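Local coordinates for protein AvmM (Streptomyces sp. NBRC 109436, PDB 7FE6) that catalyses macrocyclization in alchivemycin A biosynthesis through dehydration and Michael-type addition, at residues Y55-N61 against A157-D163; K82-W88 against V136-R141; A110-S114 against P172-G176. All blocks are in the same frame, centred on the assembly; numbering follows the deposited sequence.

In the fold
AvmM is built as a sandwich of two beta sheets, and the three contacts sample both. Contact 1 joins strands 57-66 and 153-162 of one sheet; contact 3 lies about 9 Å away, centre to centre, where the loop before strand 178-189 meets strand 107-113, the edge neighbour of 57-66. Contact 2 joins strands 77-83 and 135-144 of the facing sheet, its centre about 15 Å from each of the others. The layers meet through L60 against A138 and L113 against A138 and V140. Along the chain contact 2 is nested inside contact 1, whereas contact 3 crosses both, so distant pieces of sequence are interleaved in one compact domain.

Contact 1: Y55-N61 against A157-D163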
loop_
_atom_site.group_PDB
_atom_site.type_symbol
_atom_site.label_atom_id
_atom_site.label_comp_id
_atom_site.label_asym_id
_atom_site.label_seq_id
_atom_site.Cartn_x
_atom_site.Cartn_y
_atom_site.Cartn_z
ATOM N N TYR A 55 6.062 21.011 8.833
ATOM C CA TYR A 55 5.406 21.965 7.946
ATOM C C TYR A 55 4.314 22.731 8.689
ATOM O O TYR A 55 3.526 22.131 9.426
ATOM C CB TYR A 55 4.813 21.261 6.740
ATOM C CG TYR A 55 5.834 21.078 5.663
ATOM C CD1 TYR A 55 6.166 22.129 4.831
ATOM C CD2 TYR A 55 6.494 19.867 5.494
ATOM C CE1 TYR A 55 7.108 21.985 3.850
ATOM C CE2 TYR A 55 7.447 19.715 4.517
ATOM C CZ TYR A 55 7.750 20.782 3.694
ATOM O OH TYR A 55 8.694 20.666 2.699
ATOM N N PRO A 56 4.244 24.050 8.483
ATOM C CA PRO A 56 3.314 24.862 9.286
ATOM C C PRO A 56 1.857 24.690 8.907
ATOM O O PRO A 56 0.973 24.947 9.737
ATOM C CB PRO A 56 3.798 26.299 9.037
ATOM C CG PRO A 56 4.503 26.242 7.721
ATOM C CD PRO A 56 5.137 24.876 7.651
ATOM N N ASP A 57 1.567 24.306 7.671
ATOM C CA ASP A 57 0.186 24.099 7.272
ATOM C C ASP A 57 0.177 23.113 6.113
ATOM O O ASP A 57 1.057 23.156 5.251
ATOM C CB ASP A 57 -0.483 25.430 6.894
ATOM C CG ASP A 57 -1.982 25.418 7.146
ATOM O OD1 ASP A 57 -2.508 24.381 7.621
ATOM O OD2 ASP A 57 -2.638 26.448 6.859
ATOM N N THR A 58 -0.769 22.181 6.135
ATOM C CA THR A 58 -0.811 21.144 5.116
ATOM C C THR A 58 -2.253 20.795 4.809
ATOM O O THR A 58 -3.120 20.880 5.683
ATOM C CB THR A 58 -0.124 19.862 5.553
ATOM O OG1 THR A 58 -0.826 19.343 6.687
ATOM C CG2 THR A 58 1.358 20.085 5.884
ATOM N N GLY A 59 -2.475 20.326 3.581
ATOM C CA GLY A 59 -3.754 19.772 3.179
ATOM C C GLY A 59 -3.577 18.815 2.022
ATOM O O GLY A 59 -2.613 18.909 1.257
ATOM N N LEU A 60 -4.528 17.893 1.893
ATOM C CA LEU A 60 -4.472 16.871 0.854
ATOM C C LEU A 60 -5.144 17.335 -0.438
ATOM O O LEU A 60 -6.223 17.939 -0.423
ATOM C CB LEU A 60 -5.151 15.578 1.323
ATOM C CG LEU A 60 -5.149 14.468 0.252
ATOM C CD1 LEU A 60 -3.736 13.975 -0.035
ATOM C CD2 LEU A 60 -6.139 13.329 0.487
ATOM N N ASN A 61 -4.512 17.008 -1.560
ATOM C CA ASN A 61 -5.133 17.088 -2.874
ATOM C C ASN A 61 -5.292 15.679 -3.437
ATOM O O ASN A 61 -4.484 14.784 -3.154
ATOM C CB ASN A 61 -4.306 17.959 -3.832
ATOM C CG ASN A 61 -4.091 19.374 -3.295
ATOM O OD1 ASN A 61 -5.014 20.189 -3.269
ATOM N ND2 ASN A 61 -2.872 19.655 -2.827
ATOM N N ALA A 157 -2.844 10.842 -4.994
ATOM C CA ALA A 157 -2.744 11.620 -3.770
ATOM C C ALA A 157 -1.569 12.579 -3.892
ATOM O O ALA A 157 -0.431 12.153 -4.115
ATOM C CB ALA A 157 -2.584 10.701 -2.563
ATOM N N LEU A 158 -1.844 13.869 -3.741
ATOM C CA LEU A 158 -0.820 14.903 -3.865
ATOM C C LEU A 158 -0.863 15.728 -2.590
ATOM O O LEU A 158 -1.676 16.666 -2.480
ATOM C CB LEU A 158 -1.053 15.789 -5.087
ATOM C CG LEU A 158 -0.131 17.010 -5.207
ATOM C CD1 LEU A 158 1.324 16.613 -5.541
ATOM C CD2 LEU A 158 -0.694 18.014 -6.199
ATOM N N PRO A 159 -0.020 15.411 -1.607
ATOM C CA PRO A 159 0.028 16.226 -0.385
ATOM C C PRO A 159 0.520 17.637 -0.692
ATOM O O PRO A 159 1.520 17.826 -1.383
ATOM C CB PRO A 159 1.002 15.456 0.512
ATOM C CG PRO A 159 1.058 14.072 -0.084
ATOM C CD PRO A 159 0.902 14.272 -1.546
ATOM N N GLY A 160 -0.219 18.631 -0.209
ATOM C CA GLY A 160 0.167 20.035 -0.331
ATOM C C GLY A 160 0.584 20.628 1.005
ATOM O O GLY A 160 -0.061 20.395 2.035
ATOM N N MET A 161 1.687 21.368 0.986
ATOM C CA MET A 161 2.119 22.071 2.178
ATOM C C MET A 161 2.528 23.496 1.836
ATOM O O MET A 161 2.893 23.825 0.704
ATOM C CB MET A 161 3.266 21.351 2.898
ATOM C CG MET A 161 4.369 20.806 1.992
ATOM S SD MET A 161 4.075 19.129 1.368
ATOM C CE MET A 161 2.677 18.640 2.341
ATOM N N LEU A 162 2.458 24.330 2.865
ATOM C CA LEU A 162 2.958 25.693 2.852
ATOM C C LEU A 162 4.337 25.634 3.498
ATOM O O LEU A 162 4.462 25.304 4.682
ATOM C CB LEU A 162 1.993 26.612 3.601
ATOM C CG LEU A 162 0.611 26.756 2.944
ATOM C CD1 LEU A 162 -0.281 27.700 3.720
ATOM C CD2 LEU A 162 0.760 27.262 1.525
ATOM N N ASP A 163 5.369 25.908 2.700
ATOM C CA ASP A 163 6.742 25.935 3.197
ATOM C C ASP A 163 6.897 26.853 4.410
ATOM O O ASP A 163 7.366 26.430 5.474
ATOM C CB ASP A 163 7.681 26.373 2.072
ATOM C CG ASP A 163 9.127 26.362 2.496
ATOM O OD1 ASP A 163 9.677 25.245 2.672
ATOM O OD2 ASP A 163 9.704 27.466 2.669
#
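The Y55 ring lies against M161: the methionine CG sits over one face, 3.6 Å from the ring centroid, and its SD follows at 4.7 Å in a Met-aromatic contact. Beyond this contact the strands run antiparallel, axes 4.6 Å apart at closest, directions 157° apart. G59 and G160 form a hydrogen-bonded pair, G59 N to G160 O at 2.9 Å and G160 N to G59 O at 2.8 Å. N61 repeats the pattern with L158, its N reaching L158 O at 3.0 Å and its O receiving L158 N at 2.9 Å; N61 ND2 adds a bond of 3.2 Å to that same L158 O and also bonds to F175 O. A G160 CB would collide with ND2 as placed here. L60 and P159 form the non-hydrogen-bonded pair between these, and T58, its OG1 bonded to Y47, faces M161 beyond the glycines. Both strands are interior to their sheet, between 107-113 and 178-189, while L60, A157 and P159 pack on strand 40-49 of the opposite sheet.

Contact 2: K82-W88 against V136-R141; sequences KVSRADW and VTAHVR
The end of strand 77-83 lies antiparallel against the body of strand 135-144, a neighbour pairing within one sheet of the beta sandwich. K82 pairs with H139 as a hydrogen-bonded pair, CA to CA 5.2 Å: K82 N reaches H139 O at 3.0 Å and H139 N reaches K82 O at 2.8 Å. V83 and A138 follow as a non-hydrogen-bonded pair, CA to CA 4.5 Å. S84 N then donates to T137 O at 2.7 Å, and a weak bond runs from T137 N to S84 OG. From V83 to A86 the chain makes a type II' turn, S84 at phi/psi 52/-121 and R85 at -93/7, closed by A86 N to V83 O at 3.0 Å; the chain then leads on toward strand 89-90.

Beside the turn, K82 (chi1 and chi2 t, chi3 -144°, chi4 m) bends its end so that NZ donates to S84 O (2.7 Å) and A86 O (2.9 Å). The apolar contact is V83 CG1 to V136 CG1, 3.6 Å.

At the other end W88 (chi1 m, chi2 97°) and R141 (m, t, t) stack: the guanidinium lies flat on the indole, centres 3.6 Å apart and planes at 10°, a cation-pi contact to the six-membered ring.

H139 NE2 and T137 OG1 bond to H152 and S186 of the second subunit. Strand 135-144 starts just after V133 and E134 of the alchivemycin A pocket. Both cations are thus compensated within the fold: K82 by the turn carbonyls, R141 by the W88 face and by E42, to which its NE is salt-bridged.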
loop_
_atom_site.group_PDB
_atom_site.type_symbol
_atom_site.label_atom_id
_atom_site.label_comp_id
_atom_site.label_asym_id
_atom_site.label_seq_id
_atom_site.Cartn_x
_atom_site.Cartn_y
_atom_site.Cartn_z
ATOM N N LYS A 82 -13.726 13.609 4.880
ATOM C CA LYS A 82 -13.710 13.900 6.305
ATOM C C LYS A 82 -12.260 13.799 6.736
ATOM O O LYS A 82 -11.631 12.758 6.520
ATOM C CB LYS A 82 -14.607 12.900 7.038
ATOM C CG LYS A 82 -14.317 12.629 8.485
ATOM C CD LYS A 82 -14.756 11.195 8.792
ATOM C CE LYS A 82 -15.332 11.044 10.162
ATOM N NZ LYS A 82 -14.366 11.473 11.221
ATOM N N VAL A 83 -11.728 14.882 7.309
ATOM C CA VAL A 83 -10.321 14.947 7.693
ATOM C C VAL A 83 -10.188 14.407 9.109
ATOM O O VAL A 83 -10.561 15.078 10.077
ATOM C CB VAL A 83 -9.767 16.370 7.584
ATOM C CG1 VAL A 83 -8.295 16.355 7.873
ATOM C CG2 VAL A 83 -10.019 16.927 6.200
ATOM N N SER A 84 -9.651 13.185 9.225
ATOM C CA SER A 84 -9.464 12.529 10.517
ATOM C C SER A 84 -10.765 12.521 11.314
ATOM O O SER A 84 -11.785 12.011 10.826
ATOM C CB SER A 84 -8.359 13.224 11.316
ATOM O OG SER A 84 -7.132 13.070 10.635
ATOM N N ARG A 85 -10.764 13.114 12.514
ATOM C CA ARG A 85 -11.953 13.071 13.360
ATOM C C ARG A 85 -12.901 14.281 13.189
ATOM O O ARG A 85 -13.872 14.407 13.946
ATOM C CB ARG A 85 -11.544 12.859 14.820
ATOM C CG ARG A 85 -10.982 14.054 15.587
ATOM C CD ARG A 85 -10.545 13.603 16.995
ATOM N NE ARG A 85 -9.960 14.722 17.751
ATOM C CZ ARG A 85 -9.145 14.614 18.805
ATOM N NH1 ARG A 85 -8.801 13.405 19.272
ATOM N NH2 ARG A 85 -8.700 15.731 19.408
ATOM N N ALA A 86 -12.656 15.168 12.224
ATOM C CA ALA A 86 -13.642 16.192 11.910
ATOM C C ALA A 86 -14.835 15.555 11.195
ATOM O O ALA A 86 -14.865 14.353 10.914
ATOM C CB ALA A 86 -13.026 17.279 11.041
ATOM N N ASP A 87 -15.817 16.375 10.862
ATOM C CA ASP A 87 -17.072 15.926 10.272
ATOM C C ASP A 87 -16.991 15.775 8.749
ATOM O O ASP A 87 -16.159 16.387 8.077
ATOM C CB ASP A 87 -18.170 16.913 10.646
ATOM C CG ASP A 87 -18.633 16.721 12.067
ATOM O OD1 ASP A 87 -18.167 15.748 12.712
ATOM O OD2 ASP A 87 -19.454 17.533 12.534
ATOM N N TRP A 88 -17.908 14.970 8.204
ATOM C CA TRP A 88 -18.008 14.823 6.755
ATOM C C TRP A 88 -18.343 16.155 6.109
ATOM O O TRP A 88 -18.991 17.013 6.709
ATOM C CB TRP A 88 -19.072 13.794 6.378
ATOM C CG TRP A 88 -18.620 12.386 6.563
ATOM C CD1 TRP A 88 -18.865 11.575 7.628
ATOM C CD2 TRP A 88 -17.833 11.616 5.634
ATOM N NE1 TRP A 88 -18.260 10.347 7.430
ATOM C CE2 TRP A 88 -17.605 10.356 6.226
ATOM C CE3 TRP A 88 -17.267 11.892 4.380
ATOM C CZ2 TRP A 88 -16.852 9.358 5.600
ATOM C CZ3 TRP A 88 -16.517 10.923 3.760
ATOM C CH2 TRP A 88 -16.314 9.654 4.365
ATOM N N VAL A 136 -2.055 12.847 8.560
ATOM C CA VAL A 136 -3.411 13.376 8.404
ATOM C C VAL A 136 -4.166 12.455 7.453
ATOM O O VAL A 136 -3.643 12.089 6.396
ATOM C CB VAL A 136 -3.409 14.828 7.862
ATOM C CG1 VAL A 136 -4.829 15.298 7.516
ATOM C CG2 VAL A 136 -2.737 15.793 8.849
ATOM N N THR A 137 -5.399 12.107 7.807
ATOM C CA THR A 137 -6.202 11.184 7.022
ATOM C C THR A 137 -7.409 11.909 6.452
ATOM O O THR A 137 -8.053 12.703 7.148
ATOM C CB THR A 137 -6.710 10.010 7.884
ATOM O OG1 THR A 137 -5.630 9.154 8.279
ATOM C CG2 THR A 137 -7.793 9.194 7.158
ATOM N N ALA A 138 -7.739 11.596 5.201
ATOM C CA ALA A 138 -9.042 11.898 4.641
ATOM C C ALA A 138 -9.756 10.573 4.453
ATOM O O ALA A 138 -9.213 9.654 3.825
ATOM C CB ALA A 138 -8.931 12.660 3.316
ATOM N N HIS A 139 -10.942 10.450 5.032
ATOM C CA HIS A 139 -11.859 9.389 4.643
ATOM C C HIS A 139 -12.668 9.916 3.456
ATOM O O HIS A 139 -13.143 11.053 3.492
ATOM C CB HIS A 139 -12.767 9.019 5.817
ATOM C CG HIS A 139 -12.034 8.522 7.027
ATOM N ND1 HIS A 139 -11.903 7.177 7.319
ATOM C CD2 HIS A 139 -11.369 9.190 8.005
ATOM C CE1 HIS A 139 -11.210 7.041 8.439
ATOM N NE2 HIS A 139 -10.877 8.247 8.877
ATOM N N VAL A 140 -12.791 9.130 2.390
ATOM C CA VAL A 140 -13.305 9.664 1.130
ATOM C C VAL A 140 -14.443 8.787 0.612
ATOM O O VAL A 140 -14.280 7.571 0.473
ATOM C CB VAL A 140 -12.198 9.757 0.063
ATOM C CG1 VAL A 140 -12.739 10.446 -1.159
ATOM C CG2 VAL A 140 -11.012 10.468 0.580
ATOM N N ARG A 141 -15.567 9.411 0.268
ATOM C CA ARG A 141 -16.683 8.725 -0.364
ATOM C C ARG A 141 -16.821 9.226 -1.796
ATOM O O ARG A 141 -16.983 10.439 -2.032
ATOM C CB ARG A 141 -17.976 8.928 0.418
ATOM C CG ARG A 141 -18.051 8.146 1.709
ATOM C CD ARG A 141 -19.183 8.639 2.615
ATOM N NE ARG A 141 -19.243 7.883 3.852
ATOM C CZ ARG A 141 -19.856 8.280 4.965
ATOM N NH1 ARG A 141 -20.469 9.461 5.030
ATOM N NH2 ARG A 141 -19.825 7.500 6.044
#

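Contact 3: A110-S114 against P172-G176; sequences ACQLS and PGLFG
Build Q112 first, fully extended from the strand with chi1 and chi2 both t and chi3 at 156°, so that its amide stands off toward the loop. Q112 NE2 donates to G173 O in a very short bond of 2.5 Å. The other end of the amide is occupied too: OE1 accepts S114 OG at 2.7 Å, the serine being chi1 p, and touches F175 CB at 3.4 Å. The residue thus spans strand and loop, with Q112 and L174 the closest CA pair at 5.0 Å. No backbone-to-backbone hydrogen bond links the two segments.

Segment 110-114 lies on strand 107-113, an outermost strand of its sheet within this chain, and 172-176 is an irregular loop leading to strand 178-189; the loop is therefore held here by a side chain rather than by added sheet pairing. Its backbone swings through positive phi at both glycines, G173 at 97/-25 and G176 at 118/154, where a CB would jam against the preceding residue's carbonyl O.

L174 takes the mt rotamer, its CD1 3.7 Å from A110 CB and CD2 3.6 Å from A110 O. F175 (chi1 t, chi2 -85°) sets its ring with the edge to Q112 OE1 and with CD2 4.1 Å from S114 CB, next to the backbone of T58 and G59. F175 O takes a hydrogen bond from N61 ND2, while S114 O bonds to the Y81 hydroxyl.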
loop_
_atom_site.group_PDB
_atom_site.type_symbol
_atom_site.label_atom_id
_atom_site.label_comp_id
_atom_site.label_asym_id
_atom_site.label_seq_id
_atom_site.Cartn_x
_atom_site.Cartn_y
_atom_site.Cartn_z
ATOM N N ALA A 110 -8.179 17.822 -10.544
ATOM C CA ALA A 110 -7.495 17.947 -9.263
ATOM C C ALA A 110 -8.420 18.589 -8.233
ATOM O O ALA A 110 -8.973 19.665 -8.472
ATOM C CB ALA A 110 -6.207 18.757 -9.416
ATOM N N CYS A 111 -8.595 17.914 -7.096
ATOM C CA CYS A 111 -9.529 18.326 -6.055
ATOM C C CYS A 111 -8.827 18.545 -4.724
ATOM O O CYS A 111 -8.042 17.700 -4.275
ATOM C CB CYS A 111 -10.634 17.290 -5.873
ATOM S SG CYS A 111 -11.554 17.018 -7.342
ATOM N N GLN A 112 -9.161 19.646 -4.070
ATOM C CA GLN A 112 -8.628 19.939 -2.751
ATOM C C GLN A 112 -9.497 19.292 -1.675
ATOM O O GLN A 112 -10.706 19.521 -1.618
ATOM C CB GLN A 112 -8.528 21.451 -2.542
ATOM C CG GLN A 112 -7.767 21.845 -1.289
ATOM C CD GLN A 112 -7.664 23.361 -1.101
ATOM O OE1 GLN A 112 -7.485 23.845 0.017
ATOM N NE2 GLN A 112 -7.725 24.106 -2.201
ATOM N N LEU A 113 -8.858 18.507 -0.809
ATOM C CA LEU A 113 -9.488 17.877 0.353
ATOM C C LEU A 113 -8.798 18.327 1.643
ATOM O O LEU A 113 -8.404 17.480 2.459
ATOM C CB LEU A 113 -9.416 16.343 0.236
ATOM C CG LEU A 113 -10.443 15.624 -0.645
ATOM C CD1 LEU A 113 -10.275 15.993 -2.122
ATOM C CD2 LEU A 113 -10.299 14.120 -0.467
ATOM N N SER A 114 -8.706 19.649 1.868
ATOM C CA SER A 114 -7.956 20.192 2.991
ATOM C C SER A 114 -8.910 20.482 4.144
ATOM O O SER A 114 -10.128 20.319 4.039
ATOM C CB SER A 114 -7.227 21.484 2.608
ATOM O OG SER A 114 -8.139 22.566 2.329
ATOM N N PRO A 172 -4.270 27.401 -8.423
ATOM C CA PRO A 172 -5.615 27.848 -8.040
ATOM C C PRO A 172 -6.529 26.652 -7.824
ATOM O O PRO A 172 -6.592 25.738 -8.648
ATOM C CB PRO A 172 -6.059 28.718 -9.226
ATOM C CG PRO A 172 -5.251 28.240 -10.369
ATOM C CD PRO A 172 -3.924 27.810 -9.796
ATOM N N GLY A 173 -7.197 26.644 -6.678
ATOM C CA GLY A 173 -8.078 25.573 -6.296
ATOM C C GLY A 173 -7.453 24.533 -5.388
ATOM O O GLY A 173 -8.183 23.873 -4.641
ATOM N N LEU A 174 -6.131 24.378 -5.420
ATOM C CA LEU A 174 -5.445 23.345 -4.656
ATOM C C LEU A 174 -4.678 23.926 -3.473
ATOM O O LEU A 174 -4.199 25.070 -3.517
ATOM C CB LEU A 174 -4.475 22.565 -5.547
ATOM C CG LEU A 174 -5.023 21.997 -6.857
ATOM C CD1 LEU A 174 -3.988 21.095 -7.508
ATOM C CD2 LEU A 174 -6.328 21.257 -6.620
ATOM N N PHE A 175 -4.480 23.088 -2.448
ATOM C CA PHE A 175 -3.779 23.513 -1.241
ATOM C C PHE A 175 -2.272 23.340 -1.401
ATOM O O PHE A 175 -1.801 22.263 -1.783
ATOM C CB PHE A 175 -4.246 22.737 -0.009
ATOM C CG PHE A 175 -3.655 23.266 1.266
ATOM C CD1 PHE A 175 -2.405 22.841 1.699
ATOM C CD2 PHE A 175 -4.322 24.252 1.994
ATOM C CE1 PHE A 175 -1.838 23.368 2.850
ATOM C CE2 PHE A 175 -3.769 24.778 3.154
ATOM C CZ PHE A 175 -2.526 24.329 3.589
ATOM N N GLY A 176 -1.523 24.412 -1.109
ATOM C CA GLY A 176 -0.081 24.317 -0.977
ATOM C C GLY A 176 0.722 25.136 -1.967
ATOM O O GLY A 176 0.228 25.486 -3.049
#